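Local coordinates for putative esterase/lipase/thioesterase (PDB 2PBL), which probably hydrolyses ester or thioester bonds as a member of the alpha/beta hydrolase fold, though its natural substrate is not known, at residues Y8-Y13 with K240-V245; D54-E59 with S81-A86; A144-L147 with V151-E154. All blocks are in the same frame, centred on the assembly; numbering follows the deposited sequence.

Interaction 1 of 3, residues Y8-Y13 with K240-V245; sequences YANGAY and KHHFNV
N10 lays its side-chain amide over one face of the H242 imidazole. The two planes lie 17° apart, stacked. ND2 of N10 comes to 3.1 Å from CD2 of H242, and CG of N10 sits 3.5 Å from the same carbon. OD1 of N10 is displaced toward the rim of the ring. No hydrogen bond joins the two groups. CG of H242 is anti to the backbone N (chi1 -159°), which turns the ring toward N10. Beside the stack, CB of N10 lies 4.3 Å from CE1 of F243, and the backbone N of G11 lies 4.1 Å from CZ of F243.

Within 240-245, the backbone N of F243 hydrogen-bonds H241 ND1 in that ring's plane.

The imidazole is fixed by bonds beyond the stack. Its NE2 is hydrogen-bonded to S137 OG and its ND1 to E215 OE1. This geometry is consistent with a Ser-His-Glu catalytic triad, with N10 covering the histidine. ND2 of N10 also hydrogen-bonds an unidentified bound molecule, which may mark a pocket.

The contact joins the loop before helix 20-35 to the loop between strand 233-237 and helix 255-261. N10 also touches F219 of helix 217-230.

Interaction 2 of 3, residues D54-E59 with S81-A86; sequences DLFLPE and SWSHLA
F56 reaches from strand 52-56 to S83 and A86 with the CD2-CE2-CZ side of its ring. CZ of F56 lies 3.6 Å from CB of S83, and CE2 of F56 lies 4.0 Å from that same carbon. Further back along this side of the ring, CD2 of F56 meets the methyl CB of A86 at 4.0 Å. Both partners approach the ring obliquely. CG of F56 is anti to its carbonyl carbon (chi1 -54°), and from this position the ring reaches both residues.

The S83 hydroxyl also stands beside its own backbone N (chi1 -45°). This sets OG 3.8 Å from F56 CZ and lets it bond a water at 2.7 Å, with OG as the donor. The water in turn donates to OD2 of D54, 3.0 Å away. It lies in the plane of the F56 ring, at its edge. OD2 of D54 and OG of S83 are themselves 4.4 Å apart, so the water closes the polar link. The other carboxylate oxygen, OD1, has a salt bridge to K79 and a hydrogen bond from the backbone N of N42. R32 of helix 20-35 also hydrogen-bonds S83 OG.

Replacing F56 with an alanine would probably open a gap beside S83 and A86 and leave the F31 ring without its edge-to-face partner.

The contact packs strand 52-56 against the loop leading into helix 87-91 of the alpha/beta hydrolase fold. It has two characters. The phenyl ring packs against small side chains, while the buried carboxylate and hydroxyl are satisfied through one water, the backbone N of N42 and the charged groups of K79 and R32.

Interaction 3 of 3, residues A144-L147 with V151-E154; sequences ARML and VLPE
V151 rests its CG2 methyl against the guanidinium of R145, 3.7 Å from NH2 and 4.0 Å from NH1. The methyl approaches the flat group obliquely, and the two side chains cross at about a right angle. The arginine is bent at chi2 and chi3 (-69° and -70°), which folds its end back toward the valine. Charge partners hold the guanidinium: NE forms a salt bridge with E194, and NH1 forms one with D148.

The other methyl of V151 serves a different neighbour. Its CG1 meets CE of the selenomethionine M146 at 3.7 Å. Further along M146, the selenium lies 4.2 Å from CD1 of L152. The M146 chain crosses both aliphatic side chains at about a right angle, with its methyl at V151 and its selenium at L152. L152 also packs on backbone: its CD2 lies 3.4 Å from the carbonyl O of M146. No hydrogen bond crosses between the two segments. Instead, the backbone O of V151 is bonded by S117 OG and that of L152 by Y203 OH.

Nearby, M146 touches I116 of helix 109-126, and L152 touches I160 of strand 160-166. The contact is a local return of the chain. It packs the end of helix 138-145 against the connection to helix 154-157. In the alpha/beta hydrolase fold, helix 138-145 is the one that follows the probable nucleophile elbow.

Overall arrangement
Along the chain, interactions 2 and 3 come in series, and both are nested inside the long loop closed by interaction 1. The three do not touch. The centres of interactions 1 and 2 are about 23 Å apart. Those of interactions 1 and 3 are about 28 Å apart, on opposite sides of the chain's centre. Those of interactions 2 and 3 are about 22 Å apart. One mixed eight-stranded sheet relates them. Interaction 2 uses strand 52-56 near one border. The 240-245 half of interaction 1 follows the other border strand, 233-237. Interaction 3 spans the last part of helix 138-145 and the loop after it, beyond central strand 131-136. Interaction 1 holds the probable catalytic histidine.

Interaction 1 of 3, residues Y8-Y13 with K240-V245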
loop_
_atom_site.group_PDB
_atom_site.type_symbol
_atom_site.label_atom_id
_atom_site.label_comp_id
_atom_site.label_asym_id
_atom_site.label_seq_id
_atom_site.Cartn_x
_atom_site.Cartn_y
_atom_site.Cartn_z
ATOM N N TYR A 8 -0.284 -7.140 17.279
ATOM C CA TYR A 8 -0.086 -6.230 16.141
ATOM C C TYR A 8 1.231 -5.426 16.140
ATOM O O TYR A 8 1.479 -4.593 15.265
ATOM C CB TYR A 8 -1.342 -5.335 15.984
ATOM C CG TYR A 8 -2.421 -6.131 15.360
ATOM C CD1 TYR A 8 -3.321 -6.875 16.143
ATOM C CD2 TYR A 8 -2.517 -6.231 13.970
ATOM C CE1 TYR A 8 -4.294 -7.667 15.569
ATOM C CE2 TYR A 8 -3.485 -7.008 13.403
ATOM C CZ TYR A 8 -4.372 -7.738 14.197
ATOM O OH TYR A 8 -5.317 -8.556 13.638
ATOM N N ALA A 9 2.108 -5.698 17.107
ATOM C CA ALA A 9 3.357 -4.990 17.200
ATOM C C ALA A 9 4.336 -5.701 16.287
ATOM O O ALA A 9 4.602 -6.894 16.493
ATOM C CB ALA A 9 3.851 -4.992 18.649
ATOM N N ASN A 10 4.841 -5.003 15.270
ATOM C CA ASN A 10 5.827 -5.573 14.366
ATOM C C ASN A 10 7.261 -5.368 14.822
ATOM O O ASN A 10 8.006 -6.331 14.995
ATOM C CB ASN A 10 5.625 -5.027 12.945
ATOM C CG ASN A 10 4.287 -5.456 12.340
ATOM O OD1 ASN A 10 3.973 -6.660 12.243
ATOM N ND2 ASN A 10 3.475 -4.457 11.942
ATOM N N GLY A 11 7.639 -4.106 14.989
ATOM C CA GLY A 11 8.985 -3.718 15.415
ATOM C C GLY A 11 9.597 -4.478 16.574
ATOM O O GLY A 11 10.749 -4.862 16.507
ATOM N N ALA A 12 8.807 -4.719 17.613
ATOM C CA ALA A 12 9.255 -5.451 18.805
ATOM C C ALA A 12 9.786 -6.840 18.513
ATOM O O ALA A 12 10.530 -7.381 19.327
ATOM C CB ALA A 12 8.123 -5.565 19.811
ATOM N N TYR A 13 9.388 -7.409 17.374
ATOM C CA TYR A 13 9.786 -8.751 16.958
ATOM C C TYR A 13 10.707 -8.804 15.765
ATOM O O TYR A 13 10.976 -9.884 15.245
ATOM C CB TYR A 13 8.537 -9.572 16.659
ATOM C CG TYR A 13 7.761 -9.775 17.901
ATOM C CD1 TYR A 13 8.091 -10.810 18.765
ATOM C CD2 TYR A 13 6.759 -8.894 18.271
ATOM C CE1 TYR A 13 7.408 -10.998 19.946
ATOM C CE2 TYR A 13 6.072 -9.060 19.456
ATOM C CZ TYR A 13 6.404 -10.128 20.290
ATOM O OH TYR A 13 5.745 -10.333 21.480
ATOM N N LYS A 240 10.586 -13.793 5.328
ATOM C CA LYS A 240 10.442 -12.334 5.366
ATOM C C LYS A 240 9.640 -11.853 6.564
ATOM O O LYS A 240 8.706 -12.555 7.021
ATOM C CB LYS A 240 9.821 -11.821 4.078
ATOM C CG LYS A 240 10.648 -12.041 2.827
ATOM C CD LYS A 240 11.998 -11.351 2.826
ATOM C CE LYS A 240 12.772 -11.672 1.558
ATOM N NZ LYS A 240 14.155 -11.131 1.657
ATOM N N HIS A 241 10.033 -10.671 7.084
ATOM C CA HIS A 241 9.309 -10.053 8.195
ATOM C C HIS A 241 8.597 -8.818 7.642
ATOM O O HIS A 241 8.657 -8.556 6.459
ATOM C CB HIS A 241 10.183 -9.748 9.429
ATOM C CG HIS A 241 11.403 -8.954 9.137
ATOM N ND1 HIS A 241 11.359 -7.641 8.728
ATOM C CD2 HIS A 241 12.709 -9.275 9.241
ATOM C CE1 HIS A 241 12.585 -7.207 8.526
ATOM N NE2 HIS A 241 13.424 -8.176 8.837
ATOM N N HIS A 242 7.891 -8.091 8.494
ATOM C CA HIS A 242 7.050 -6.964 8.038
ATOM C C HIS A 242 7.799 -5.839 7.378
ATOM O O HIS A 242 7.223 -5.099 6.583
ATOM C CB HIS A 242 6.222 -6.440 9.241
ATOM C CG HIS A 242 4.992 -5.673 8.862
ATOM N ND1 HIS A 242 3.923 -6.257 8.214
ATOM C CD2 HIS A 242 4.645 -4.383 9.077
ATOM C CE1 HIS A 242 2.984 -5.351 8.019
ATOM N NE2 HIS A 242 3.381 -4.213 8.561
ATOM N N PHE A 243 9.072 -5.676 7.713
ATOM C CA PHE A 243 9.844 -4.572 7.201
ATOM C C PHE A 243 10.692 -4.876 5.997
ATOM O O PHE A 243 10.935 -3.962 5.243
ATOM C CB PHE A 243 10.695 -3.934 8.295
ATOM C CG PHE A 243 9.912 -3.327 9.411
ATOM C CD1 PHE A 243 8.562 -3.058 9.316
ATOM C CD2 PHE A 243 10.586 -2.895 10.540
ATOM C CE1 PHE A 243 7.893 -2.493 10.375
ATOM C CE2 PHE A 243 9.913 -2.307 11.592
ATOM C CZ PHE A 243 8.578 -2.102 11.507
ATOM N N ASN A 244 11.157 -6.109 5.792
ATOM C CA ASN A 244 11.935 -6.403 4.579
ATOM C C ASN A 244 11.147 -7.105 3.458
ATOM O O ASN A 244 11.701 -7.354 2.359
ATOM C CB ASN A 244 13.255 -7.147 4.864
ATOM C CG ASN A 244 13.064 -8.497 5.403
ATOM O OD1 ASN A 244 11.943 -8.944 5.675
ATOM N ND2 ASN A 244 14.199 -9.206 5.579
ATOM N N VAL A 245 9.884 -7.431 3.729
ATOM C CA VAL A 245 8.962 -8.056 2.750
ATOM C C VAL A 245 8.819 -7.195 1.490
ATOM O O VAL A 245 8.725 -7.724 0.394
ATOM C CB VAL A 245 7.557 -8.365 3.373
ATOM C CG1 VAL A 245 6.776 -7.122 3.723
ATOM C CG2 VAL A 245 6.738 -9.235 2.440
#

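Interaction 2 of 3, residues D54-E59 with S81-A86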
loop_
_atom_site.group_PDB
_atom_site.type_symbol
_atom_site.label_atom_id
_atom_site.label_comp_id
_atom_site.label_asym_id
_atom_site.label_seq_id
_atom_site.Cartn_x
_atom_site.Cartn_y
_atom_site.Cartn_z
ATOM N N ASP A 54 4.204 11.521 -5.547
ATOM C CA ASP A 54 5.392 11.558 -6.353
ATOM C C ASP A 54 5.120 10.631 -7.556
ATOM O O ASP A 54 4.453 9.593 -7.448
ATOM C CB ASP A 54 6.616 11.112 -5.577
ATOM C CG ASP A 54 7.058 12.121 -4.489
ATOM O OD1 ASP A 54 6.668 13.311 -4.478
ATOM O OD2 ASP A 54 7.823 11.684 -3.617
ATOM N N LEU A 55 5.578 11.073 -8.709
ATOM C CA LEU A 55 5.461 10.332 -9.946
ATOM C C LEU A 55 6.847 10.154 -10.564
ATOM O O LEU A 55 7.528 11.130 -10.937
ATOM C CB LEU A 55 4.519 11.026 -10.908
ATOM C CG LEU A 55 4.184 10.305 -12.197
ATOM C CD1 LEU A 55 3.519 8.930 -11.948
ATOM C CD2 LEU A 55 3.242 11.188 -12.999
ATOM N N PHE A 56 7.250 8.898 -10.622
ATOM C CA PHE A 56 8.526 8.495 -11.182
ATOM C C PHE A 56 8.299 7.905 -12.565
ATOM O O PHE A 56 7.584 6.913 -12.727
ATOM C CB PHE A 56 9.267 7.522 -10.254
ATOM C CG PHE A 56 9.418 8.061 -8.863
ATOM C CD1 PHE A 56 10.229 9.159 -8.628
ATOM C CD2 PHE A 56 8.689 7.535 -7.807
ATOM C CE1 PHE A 56 10.313 9.707 -7.375
ATOM C CE2 PHE A 56 8.779 8.097 -6.542
ATOM C CZ PHE A 56 9.597 9.159 -6.337
ATOM N N LEU A 57 8.972 8.492 -13.550
ATOM C CA LEU A 57 8.801 8.113 -14.951
ATOM C C LEU A 57 9.937 7.253 -15.409
ATOM O O LEU A 57 11.089 7.532 -15.016
ATOM C CB LEU A 57 8.804 9.364 -15.821
ATOM C CG LEU A 57 7.741 10.385 -15.435
ATOM C CD1 LEU A 57 7.906 11.655 -16.186
ATOM C CD2 LEU A 57 6.337 9.838 -15.622
ATOM N N PRO A 58 9.638 6.229 -16.253
ATOM C CA PRO A 58 10.666 5.392 -16.829
ATOM C C PRO A 58 11.299 6.163 -17.962
ATOM O O PRO A 58 10.848 7.251 -18.302
ATOM C CB PRO A 58 9.881 4.186 -17.390
ATOM C CG PRO A 58 8.581 4.735 -17.762
ATOM C CD PRO A 58 8.303 5.866 -16.778
ATOM N N GLU A 59 12.332 5.595 -18.561
ATOM C CA GLU A 59 12.975 6.289 -19.661
ATOM C C GLU A 59 12.145 6.345 -20.932
ATOM O O GLU A 59 12.110 7.379 -21.583
ATOM C CB GLU A 59 14.336 5.685 -19.951
ATOM C CG GLU A 59 15.370 6.081 -18.948
ATOM C CD GLU A 59 16.744 5.728 -19.448
ATOM O OE1 GLU A 59 17.142 4.563 -19.333
ATOM O OE2 GLU A 59 17.396 6.642 -19.953
ATOM N N SER A 81 9.605 8.187 2.366
ATOM C CA SER A 81 10.426 7.062 2.830
ATOM C C SER A 81 10.474 5.854 1.888
ATOM O O SER A 81 11.163 4.863 2.194
ATOM C CB SER A 81 9.896 6.590 4.159
ATOM O OG SER A 81 10.189 7.560 5.164
ATOM N N TRP A 82 9.836 5.938 0.717
ATOM C CA TRP A 82 9.657 4.726 -0.102
ATOM C C TRP A 82 9.995 4.782 -1.581
ATOM O O TRP A 82 9.812 3.801 -2.267
ATOM C CB TRP A 82 8.202 4.276 0.011
ATOM C CG TRP A 82 7.611 4.438 1.394
ATOM C CD1 TRP A 82 6.868 5.495 1.832
ATOM C CD2 TRP A 82 7.816 3.595 2.532
ATOM N NE1 TRP A 82 6.572 5.345 3.159
ATOM C CE2 TRP A 82 7.127 4.177 3.610
ATOM C CE3 TRP A 82 8.481 2.374 2.733
ATOM C CZ2 TRP A 82 7.099 3.594 4.879
ATOM C CZ3 TRP A 82 8.452 1.804 3.983
ATOM C CH2 TRP A 82 7.746 2.396 5.039
ATOM N N SER A 83 10.492 5.919 -2.053
ATOM C CA SER A 83 10.760 6.166 -3.469
ATOM C C SER A 83 11.616 5.103 -4.094
ATOM O O SER A 83 11.343 4.647 -5.211
ATOM C CB SER A 83 11.419 7.541 -3.627
ATOM O OG SER A 83 10.693 8.458 -2.817
ATOM N N HIS A 84 12.653 4.687 -3.368
ATOM C CA HIS A 84 13.617 3.687 -3.880
ATOM C C HIS A 84 12.951 2.337 -4.256
ATOM O O HIS A 84 13.505 1.529 -5.018
ATOM C CB HIS A 84 14.707 3.473 -2.827
ATOM C CG HIS A 84 14.197 2.885 -1.549
ATOM N ND1 HIS A 84 13.359 3.559 -0.689
ATOM C CD2 HIS A 84 14.413 1.672 -0.990
ATOM C CE1 HIS A 84 13.081 2.785 0.345
ATOM N NE2 HIS A 84 13.720 1.635 0.193
ATOM N N LEU A 85 11.748 2.111 -3.742
ATOM C CA LEU A 85 11.006 0.899 -4.073
ATOM C C LEU A 85 10.404 0.950 -5.506
ATOM O O LEU A 85 9.823 -0.026 -5.990
ATOM C CB LEU A 85 9.953 0.635 -3.019
ATOM C CG LEU A 85 10.458 0.477 -1.564
ATOM C CD1 LEU A 85 9.308 0.268 -0.602
ATOM C CD2 LEU A 85 11.489 -0.680 -1.413
ATOM N N ALA A 86 10.553 2.082 -6.181
ATOM C CA ALA A 86 10.075 2.237 -7.566
ATOM C C ALA A 86 10.989 1.578 -8.596
ATOM O O ALA A 86 10.569 1.319 -9.740
ATOM C CB ALA A 86 9.929 3.734 -7.890
HETATM O O HOH W 1 8.032 8.787 -2.818
#

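Interaction 3 of 3, residues A144-L147 with V151-E154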
loop_
_atom_site.group_PDB
_atom_site.type_symbol
_atom_site.label_atom_id
_atom_site.label_comp_id
_atom_site.label_asym_id
_atom_site.label_seq_id
_atom_site.Cartn_x
_atom_site.Cartn_y
_atom_site.Cartn_z
ATOM N N ALA A 144 -6.501 -2.513 -1.386
ATOM C CA ALA A 144 -7.616 -3.451 -1.440
ATOM C C ALA A 144 -8.992 -2.722 -1.568
ATOM O O ALA A 144 -9.822 -3.116 -2.364
ATOM C CB ALA A 144 -7.602 -4.328 -0.247
ATOM N N ARG A 145 -9.143 -1.623 -0.877
ATOM C CA ARG A 145 -10.354 -0.789 -0.930
ATOM C C ARG A 145 -10.582 -0.152 -2.289
ATOM O O ARG A 145 -11.698 0.317 -2.587
ATOM C CB ARG A 145 -10.225 0.336 0.096
ATOM C CG ARG A 145 -10.055 -0.105 1.517
ATOM C CD ARG A 145 -11.329 -0.731 2.019
ATOM N NE ARG A 145 -12.353 0.329 2.162
ATOM C CZ ARG A 145 -13.523 0.442 1.519
ATOM N NH1 ARG A 145 -13.965 -0.424 0.615
ATOM N NH2 ARG A 145 -14.267 1.503 1.798
HETATM N N MSE A 146 -9.509 -0.029 -3.095
HETATM C CA MSE A 146 -9.619 0.567 -4.433
HETATM C C MSE A 146 -10.393 -0.298 -5.403
HETATM O O MSE A 146 -10.783 0.183 -6.467
HETATM C CB MSE A 146 -8.249 0.866 -4.992
HETATM C CG MSE A 146 -7.436 1.920 -4.222
HETATM SE SE MSE A 146 -8.446 3.571 -4.030
HETATM C CE MSE A 146 -9.154 3.268 -2.110
ATOM N N LEU A 147 -10.616 -1.570 -5.065
ATOM C CA LEU A 147 -11.394 -2.448 -5.920
ATOM C C LEU A 147 -12.897 -2.285 -5.672
ATOM O O LEU A 147 -13.693 -2.923 -6.358
ATOM C CB LEU A 147 -10.978 -3.899 -5.751
ATOM C CG LEU A 147 -9.605 -4.230 -6.321
ATOM C CD1 LEU A 147 -9.189 -5.666 -5.987
ATOM C CD2 LEU A 147 -9.642 -4.015 -7.848
ATOM N N VAL A 151 -16.014 3.291 -4.181
ATOM C CA VAL A 151 -14.882 4.110 -3.779
ATOM C C VAL A 151 -14.132 4.768 -4.944
ATOM O O VAL A 151 -13.898 5.982 -4.923
ATOM C CB VAL A 151 -13.933 3.299 -2.867
ATOM C CG1 VAL A 151 -12.710 4.090 -2.477
ATOM C CG2 VAL A 151 -14.695 2.848 -1.591
ATOM N N LEU A 152 -13.733 3.984 -5.945
ATOM C CA LEU A 152 -12.935 4.487 -7.089
ATOM C C LEU A 152 -13.818 4.602 -8.360
ATOM O O LEU A 152 -14.657 3.755 -8.558
ATOM C CB LEU A 152 -11.785 3.493 -7.315
ATOM C CG LEU A 152 -10.702 3.893 -8.310
ATOM C CD1 LEU A 152 -9.846 4.930 -7.705
ATOM C CD2 LEU A 152 -9.885 2.672 -8.654
ATOM N N PRO A 153 -13.685 5.681 -9.158
ATOM C CA PRO A 153 -14.503 5.820 -10.359
ATOM C C PRO A 153 -14.336 4.645 -11.320
ATOM O O PRO A 153 -13.242 4.100 -11.417
ATOM C CB PRO A 153 -13.997 7.131 -11.019
ATOM C CG PRO A 153 -13.369 7.890 -9.929
ATOM C CD PRO A 153 -12.823 6.853 -8.959
ATOM N N GLU A 154 -15.429 4.257 -11.973
ATOM C CA GLU A 154 -15.432 3.177 -12.990
ATOM C C GLU A 154 -14.287 3.335 -14.012
ATOM O O GLU A 154 -13.592 2.370 -14.364
ATOM C CB GLU A 154 -16.773 3.229 -13.735
ATOM C CG GLU A 154 -16.937 2.234 -14.847
ATOM C CD GLU A 154 -17.250 0.861 -14.330
ATOM O OE1 GLU A 154 -16.360 -0.035 -14.407
ATOM O OE2 GLU A 154 -18.388 0.705 -13.818
#